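Local coordinates for protein 2-oxoglutarate dehydrogenase E3 component (Thermus thermophilus, PDB 2YQU) that probably oxidises protein-bound dihydrolipoyl groups with NAD(+), as the FAD-containing E3 component of the 2-oxoglutarate dehydrogenase complex, at residues Ile361-Tyr370 with Gly384-Asp395; Ser423-Pro431 with Leu441-Trp449. One frame throughout, in Å; residues are numbered along the deposited sequence.

Overall arrangement
Both interactions belong to the C-terminal dimerisation domain, follow one another along the chain and have centres about 9 Å apart. Interaction 1 pairs strand 363-369, one of the two outermost strands of the sheet within this chain, with strand 385-391 of the domain's five-stranded antiparallel sheet. Interaction 2 packs the short helix 424-429 against helix 438-449, and the second helix lies on the sheet, with A444 and A448 touching V388. The two meet directly where D395, just beyond its strand, accepts bonds from the backbone N of A424 and E425. The helix pair thus packs on one face of the sheet, and helix 424-429 also touches the second subunit.

Interaction 1: residues Ile361-Tyr370 with Gly384-Asp395; sequences IPYKVGKFPY and GFIKVLAHAKTD
The salt bridge from K364 NZ to D395 OD2 (2.9 Å) ties the start of one strand to the turn beyond the other. NZ meets OD2 from above the carboxylate plane, and the lysine gets there by a bend at chi3 (-82°). The same NZ also donates to a water that bonds to A392 O, and to W449 O, so three acceptors grip the ammonium; D395 OD1 is taken by E425 N. Between the strands, paired backbone bonds join K364 with A390, G366 with V388 and F368 with I386. A392 N to P362 O and Y370 N to G384 O extend the pairing at its two ends.

On the face carrying K367 and F385, the lysine lays its chain over the phenyl ring: CE stands 3.8 Å from the F385 ring centroid, a CH-pi contact, and NZ 4.2 Å from it, a cation-pi contact only 6° off the normal. Farther along, V365 CG2 lies beside L389 CD2 (3.8 Å), while the end of K387 leads away to E209, E353 and D207. I361 CG2 reaches H391 CD2 at 3.5 Å, and P362 O sits over the imidazole face. This is a regular antiparallel strand pair at the border of the five-stranded sheet of the dimerisation domain in pyridine nucleotide-disulphide oxidoreductases.

Interaction 2: residues Ser423-Pro431 with Leu441-Trp449; sequences SAEDLGRAP and LKEAALAAW
E425 and W449 meet because each holds CG anti to its backbone nitrogen (chi1 -174° and 165°), which runs the extended glutamate chain over one face of the indole. E425 CB stands 3.5 Å from the centroid of the five-membered ring, almost on its normal, and CG follows at 3.4 Å from W449 CE2. The carboxylate then stacks on the ring, the two planes 22° apart. One turn on, R429 NE donates to E425 OE1 (3.0 Å) on its anti lone pair, a salt bridge that would hold the carboxylate over the indole; R429 NH2 pairs in turn with E322 of the second subunit. An alanine in place of W449 would probably leave the methylene groups of E425 without the flat surface they rest on and its carboxylate freer to turn.

The two helices of the dimerisation domain run roughly antiparallel and close together: the axes of segments 424-429 and 441-449 approach to 7.4 Å. Small residues permit the approach. A424 CB comes within 3.4 Å of A445 O, and A445 CB packs on L427 CG at 3.8 Å. G428 lies against helix 438-449, where a side chain would clash with L446 CD2. L427 CD2 also meets L441 CD1, the two leucines crossing at about a right angle. At the far end the aliphatic chain of K442 passes beside G428 O, its CG 3.3 Å from that oxygen, and its CE also comes near A430 O. S423 caps the first helix, its OG accepting from D426 N.

Interaction 1: residues Ile361-Tyr370 with Gly384-Asp395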
# COMPACT_ATOMS: atom_id res chain seq x y z
N ILE A 361 27.92 -12.69 3.06
CA ILE A 361 26.77 -13.52 2.69
C ILE A 361 26.55 -13.46 1.17
O ILE A 361 26.42 -12.37 0.60
CB ILE A 361 25.50 -13.05 3.45
CG1 ILE A 361 25.71 -13.21 4.96
CG2 ILE A 361 24.28 -13.85 3.00
CD1 ILE A 361 24.70 -12.48 5.83
N PRO A 362 26.50 -14.62 0.51
CA PRO A 362 26.26 -14.66 -0.93
C PRO A 362 24.79 -14.45 -1.24
O PRO A 362 23.95 -15.07 -0.58
CB PRO A 362 26.69 -16.07 -1.32
CG PRO A 362 26.42 -16.89 -0.10
CD PRO A 362 26.65 -15.97 1.08
N TYR A 363 24.48 -13.57 -2.18
CA TYR A 363 23.08 -13.25 -2.49
C TYR A 363 22.80 -13.05 -3.97
O TYR A 363 23.71 -12.86 -4.80
CB TYR A 363 22.63 -12.02 -1.69
CG TYR A 363 23.36 -10.74 -2.03
CD1 TYR A 363 22.80 -9.79 -2.87
CD2 TYR A 363 24.62 -10.48 -1.50
CE1 TYR A 363 23.48 -8.62 -3.19
CE2 TYR A 363 25.31 -9.32 -1.80
CZ TYR A 363 24.73 -8.39 -2.65
OH TYR A 363 25.40 -7.22 -2.96
N LYS A 364 21.51 -13.10 -4.29
CA LYS A 364 20.98 -12.78 -5.61
C LYS A 364 20.16 -11.50 -5.52
O LYS A 364 19.52 -11.24 -4.50
CB LYS A 364 20.11 -13.92 -6.14
CG LYS A 364 20.65 -15.31 -5.85
CD LYS A 364 19.66 -16.40 -6.24
CE LYS A 364 18.60 -16.63 -5.17
NZ LYS A 364 17.62 -17.69 -5.54
N VAL A 365 20.19 -10.73 -6.60
CA VAL A 365 19.48 -9.47 -6.69
C VAL A 365 18.36 -9.63 -7.71
O VAL A 365 18.59 -10.08 -8.84
CB VAL A 365 20.43 -8.34 -7.13
CG1 VAL A 365 19.67 -7.05 -7.41
CG2 VAL A 365 21.52 -8.11 -6.06
N GLY A 366 17.14 -9.27 -7.30
CA GLY A 366 16.00 -9.18 -8.19
C GLY A 366 15.47 -7.76 -8.16
O GLY A 366 15.27 -7.20 -7.10
N LYS A 367 15.24 -7.18 -9.33
CA LYS A 367 14.83 -5.79 -9.42
C LYS A 367 13.75 -5.62 -10.48
O LYS A 367 13.88 -6.12 -11.60
CB LYS A 367 16.05 -4.91 -9.74
CG LYS A 367 15.79 -3.43 -9.71
CD LYS A 367 17.11 -2.67 -9.61
CE LYS A 367 17.01 -1.28 -10.20
NZ LYS A 367 18.35 -0.62 -10.22
N PHE A 368 12.68 -4.93 -10.11
CA PHE A 368 11.59 -4.61 -11.03
C PHE A 368 11.30 -3.11 -10.97
O PHE A 368 11.10 -2.55 -9.89
CB PHE A 368 10.35 -5.42 -10.69
CG PHE A 368 9.35 -5.45 -11.79
CD1 PHE A 368 9.51 -6.33 -12.86
CD2 PHE A 368 8.25 -4.60 -11.79
CE1 PHE A 368 8.59 -6.35 -13.88
CE2 PHE A 368 7.32 -4.64 -12.81
CZ PHE A 368 7.49 -5.51 -13.86
N PRO A 369 11.29 -2.45 -12.13
CA PRO A 369 11.10 -1.00 -12.18
C PRO A 369 9.64 -0.60 -12.24
O PRO A 369 8.83 -1.34 -12.82
CB PRO A 369 11.79 -0.63 -13.49
CG PRO A 369 11.51 -1.81 -14.37
CD PRO A 369 11.45 -3.02 -13.48
N TYR A 370 9.32 0.55 -11.67
CA TYR A 370 7.98 1.13 -11.76
C TYR A 370 7.56 1.38 -13.21
O TYR A 370 6.37 1.41 -13.51
CB TYR A 370 7.90 2.46 -11.00
CG TYR A 370 7.52 2.35 -9.54
CD1 TYR A 370 6.35 2.93 -9.07
CD2 TYR A 370 8.33 1.69 -8.63
CE1 TYR A 370 6.00 2.86 -7.73
CE2 TYR A 370 7.99 1.60 -7.29
CZ TYR A 370 6.82 2.18 -6.84
OH TYR A 370 6.49 2.11 -5.52
N GLY A 384 11.31 4.78 -10.37
CA GLY A 384 11.44 3.99 -9.16
C GLY A 384 11.67 2.53 -9.44
O GLY A 384 11.62 2.08 -10.59
N PHE A 385 11.95 1.79 -8.38
CA PHE A 385 12.12 0.34 -8.47
C PHE A 385 11.96 -0.29 -7.10
O PHE A 385 11.99 0.40 -6.08
CB PHE A 385 13.52 -0.01 -9.01
CG PHE A 385 14.65 0.41 -8.10
CD1 PHE A 385 15.10 -0.45 -7.09
CD2 PHE A 385 15.27 1.64 -8.26
CE1 PHE A 385 16.14 -0.06 -6.25
CE2 PHE A 385 16.32 2.03 -7.42
CZ PHE A 385 16.75 1.17 -6.41
N ILE A 386 11.76 -1.60 -7.08
CA ILE A 386 11.92 -2.39 -5.87
C ILE A 386 12.93 -3.50 -6.14
O ILE A 386 12.94 -4.09 -7.22
CB ILE A 386 10.57 -2.98 -5.37
CG1 ILE A 386 9.63 -1.85 -4.94
CG2 ILE A 386 10.80 -3.95 -4.19
CD1 ILE A 386 8.22 -2.30 -4.63
N LYS A 387 13.77 -3.76 -5.15
CA LYS A 387 14.86 -4.70 -5.23
C LYS A 387 14.71 -5.69 -4.07
O LYS A 387 14.55 -5.28 -2.92
CB LYS A 387 16.17 -3.92 -5.14
CG LYS A 387 17.40 -4.71 -4.83
CD LYS A 387 18.67 -3.94 -5.17
CE LYS A 387 19.14 -3.04 -4.03
NZ LYS A 387 20.46 -2.38 -4.33
N VAL A 388 14.74 -6.98 -4.39
CA VAL A 388 14.75 -8.04 -3.40
C VAL A 388 16.13 -8.70 -3.37
O VAL A 388 16.67 -9.07 -4.41
CB VAL A 388 13.65 -9.09 -3.70
CG1 VAL A 388 13.79 -10.32 -2.77
CG2 VAL A 388 12.27 -8.47 -3.58
N LEU A 389 16.68 -8.84 -2.17
CA LEU A 389 17.95 -9.53 -1.98
C LEU A 389 17.64 -10.88 -1.35
O LEU A 389 17.00 -10.93 -0.32
CB LEU A 389 18.85 -8.71 -1.06
CG LEU A 389 19.03 -7.25 -1.48
CD1 LEU A 389 19.96 -6.52 -0.55
CD2 LEU A 389 19.54 -7.18 -2.92
N ALA A 390 18.08 -11.97 -1.97
CA ALA A 390 17.81 -13.31 -1.45
C ALA A 390 19.09 -14.14 -1.33
O ALA A 390 20.00 -14.00 -2.14
CB ALA A 390 16.81 -14.03 -2.33
N HIS A 391 19.15 -15.01 -0.34
CA HIS A 391 20.34 -15.82 -0.12
C HIS A 391 20.58 -16.70 -1.34
O HIS A 391 19.65 -17.33 -1.86
CB HIS A 391 20.19 -16.66 1.15
CG HIS A 391 21.48 -17.17 1.68
ND1 HIS A 391 22.12 -18.26 1.13
CD2 HIS A 391 22.28 -16.73 2.68
CE1 HIS A 391 23.25 -18.49 1.79
NE2 HIS A 391 23.36 -17.57 2.73
N ALA A 392 21.82 -16.76 -1.80
CA ALA A 392 22.18 -17.47 -3.03
C ALA A 392 21.92 -18.97 -2.95
O ALA A 392 21.63 -19.61 -3.95
CB ALA A 392 23.64 -17.21 -3.37
N LYS A 393 22.01 -19.53 -1.75
CA LYS A 393 21.84 -20.96 -1.56
C LYS A 393 20.43 -21.34 -1.10
O LYS A 393 19.85 -22.27 -1.65
CB LYS A 393 22.87 -21.48 -0.56
CG LYS A 393 22.90 -22.99 -0.44
CD LYS A 393 24.05 -23.46 0.46
CE LYS A 393 24.25 -24.97 0.39
NZ LYS A 393 24.08 -25.59 1.74
N THR A 394 19.89 -20.64 -0.09
CA THR A 394 18.61 -21.02 0.52
C THR A 394 17.39 -20.31 -0.07
O THR A 394 16.26 -20.69 0.21
CB THR A 394 18.62 -20.74 2.04
OG1 THR A 394 18.75 -19.33 2.27
CG2 THR A 394 19.83 -21.37 2.72
N ASP A 395 17.63 -19.27 -0.86
CA ASP A 395 16.59 -18.39 -1.39
C ASP A 395 15.85 -17.57 -0.33
O ASP A 395 14.84 -16.93 -0.62
CB ASP A 395 15.59 -19.19 -2.24
CG ASP A 395 14.78 -18.30 -3.16
OD1 ASP A 395 13.55 -18.50 -3.25
OD2 ASP A 395 15.31 -17.38 -3.82
O HOH W 1 18.96 -19.97 -4.62

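Interaction 2: residues Ser423-Pro431 with Leu441-Trp449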
# COMPACT_ATOMS: atom_id res chain seq x y z
N SER A 423 10.98 -17.22 1.59
CA SER A 423 11.86 -17.27 0.44
C SER A 423 11.35 -16.29 -0.62
O SER A 423 10.18 -15.90 -0.61
CB SER A 423 11.90 -18.68 -0.13
OG SER A 423 10.65 -19.07 -0.64
N ALA A 424 12.24 -15.90 -1.53
CA ALA A 424 11.89 -15.03 -2.65
C ALA A 424 10.85 -15.72 -3.53
O ALA A 424 9.91 -15.08 -4.00
CB ALA A 424 13.14 -14.68 -3.47
N GLU A 425 11.03 -17.02 -3.74
CA GLU A 425 10.06 -17.85 -4.47
C GLU A 425 8.66 -17.76 -3.87
O GLU A 425 7.70 -17.59 -4.59
CB GLU A 425 10.50 -19.32 -4.51
CG GLU A 425 9.60 -20.19 -5.39
CD GLU A 425 9.91 -21.68 -5.29
OE1 GLU A 425 8.99 -22.49 -5.53
OE2 GLU A 425 11.05 -22.05 -4.95
N ASP A 426 8.54 -17.87 -2.55
CA ASP A 426 7.22 -17.86 -1.92
C ASP A 426 6.56 -16.49 -2.02
O ASP A 426 5.35 -16.42 -2.24
CB ASP A 426 7.28 -18.35 -0.48
CG ASP A 426 7.41 -19.86 -0.39
OD1 ASP A 426 7.97 -20.34 0.60
OD2 ASP A 426 7.00 -20.66 -1.27
N LEU A 427 7.33 -15.42 -1.88
CA LEU A 427 6.78 -14.07 -2.07
C LEU A 427 6.33 -13.90 -3.52
O LEU A 427 5.27 -13.36 -3.78
CB LEU A 427 7.82 -13.01 -1.70
CG LEU A 427 7.41 -11.54 -1.84
CD1 LEU A 427 6.12 -11.25 -1.07
CD2 LEU A 427 8.53 -10.66 -1.35
N GLY A 428 7.12 -14.41 -4.46
CA GLY A 428 6.85 -14.19 -5.87
C GLY A 428 5.72 -15.03 -6.41
O GLY A 428 5.07 -14.66 -7.40
N ARG A 429 5.47 -16.17 -5.75
CA ARG A 429 4.40 -17.09 -6.14
C ARG A 429 3.06 -16.71 -5.51
O ARG A 429 2.02 -17.12 -5.99
CB ARG A 429 4.73 -18.52 -5.69
CG ARG A 429 5.66 -19.28 -6.58
CD ARG A 429 5.90 -20.71 -6.08
NE ARG A 429 6.56 -21.56 -7.05
CZ ARG A 429 5.97 -22.12 -8.10
NH1 ARG A 429 6.69 -22.89 -8.92
NH2 ARG A 429 4.68 -21.90 -8.36
N ALA A 430 3.09 -15.94 -4.43
CA ALA A 430 1.86 -15.53 -3.75
C ALA A 430 1.01 -14.67 -4.68
O ALA A 430 1.56 -13.91 -5.49
CB ALA A 430 2.18 -14.78 -2.48
N PRO A 431 -0.31 -14.80 -4.61
CA PRO A 431 -1.18 -13.97 -5.46
C PRO A 431 -1.02 -12.50 -5.15
O PRO A 431 -0.87 -12.11 -4.00
CB PRO A 431 -2.59 -14.44 -5.10
CG PRO A 431 -2.41 -15.78 -4.47
CD PRO A 431 -1.09 -15.74 -3.78
N LEU A 441 6.67 -5.64 -6.28
CA LEU A 441 7.33 -6.48 -5.30
C LEU A 441 7.32 -7.94 -5.72
O LEU A 441 8.35 -8.62 -5.61
CB LEU A 441 6.66 -6.33 -3.93
CG LEU A 441 7.21 -7.22 -2.81
CD1 LEU A 441 8.69 -6.92 -2.55
CD2 LEU A 441 6.39 -7.02 -1.57
N LYS A 442 6.18 -8.42 -6.22
CA LYS A 442 6.03 -9.79 -6.69
C LYS A 442 7.09 -10.12 -7.74
O LYS A 442 7.78 -11.13 -7.62
CB LYS A 442 4.64 -10.01 -7.29
CG LYS A 442 4.38 -11.42 -7.79
CD LYS A 442 3.14 -11.45 -8.67
CE LYS A 442 2.90 -12.83 -9.25
NZ LYS A 442 2.03 -12.76 -10.45
N GLU A 443 7.20 -9.26 -8.76
CA GLU A 443 8.12 -9.51 -9.86
C GLU A 443 9.57 -9.37 -9.42
O GLU A 443 10.42 -10.13 -9.86
CB GLU A 443 7.82 -8.59 -11.06
CG GLU A 443 6.46 -8.79 -11.71
CD GLU A 443 6.37 -9.99 -12.65
OE1 GLU A 443 7.42 -10.49 -13.09
OE2 GLU A 443 5.25 -10.45 -12.93
N ALA A 444 9.85 -8.42 -8.52
CA ALA A 444 11.20 -8.28 -7.96
C ALA A 444 11.60 -9.56 -7.23
O ALA A 444 12.73 -10.03 -7.35
CB ALA A 444 11.27 -7.10 -7.00
N ALA A 445 10.65 -10.15 -6.50
CA ALA A 445 10.89 -11.36 -5.73
C ALA A 445 11.15 -12.53 -6.66
O ALA A 445 12.07 -13.30 -6.41
CB ALA A 445 9.74 -11.66 -4.82
N LEU A 446 10.33 -12.67 -7.70
CA LEU A 446 10.54 -13.71 -8.72
C LEU A 446 11.90 -13.59 -9.38
O LEU A 446 12.55 -14.59 -9.65
CB LEU A 446 9.47 -13.63 -9.81
CG LEU A 446 8.07 -14.12 -9.45
CD1 LEU A 446 7.12 -13.84 -10.59
CD2 LEU A 446 8.07 -15.61 -9.11
N ALA A 447 12.29 -12.35 -9.68
CA ALA A 447 13.58 -12.07 -10.30
C ALA A 447 14.75 -12.47 -9.41
O ALA A 447 15.80 -12.88 -9.90
CB ALA A 447 13.68 -10.58 -10.68
N ALA A 448 14.59 -12.33 -8.10
CA ALA A 448 15.62 -12.73 -7.15
C ALA A 448 15.68 -14.25 -7.07
O ALA A 448 16.75 -14.83 -7.02
CB ALA A 448 15.34 -12.12 -5.76
N TRP A 449 14.51 -14.88 -7.08
CA TRP A 449 14.40 -16.33 -7.00
C TRP A 449 15.05 -16.98 -8.22
O TRP A 449 15.97 -17.78 -8.11
CB TRP A 449 12.93 -16.75 -6.92
CG TRP A 449 12.69 -18.20 -7.19
CD1 TRP A 449 13.39 -19.25 -6.68
CD2 TRP A 449 11.66 -18.78 -8.01
NE1 TRP A 449 12.87 -20.44 -7.13
CE2 TRP A 449 11.81 -20.18 -7.96
CE3 TRP A 449 10.63 -18.25 -8.80
CZ2 TRP A 449 10.97 -21.07 -8.65
CZ3 TRP A 449 9.79 -19.14 -9.50
CH2 TRP A 449 9.97 -20.53 -9.41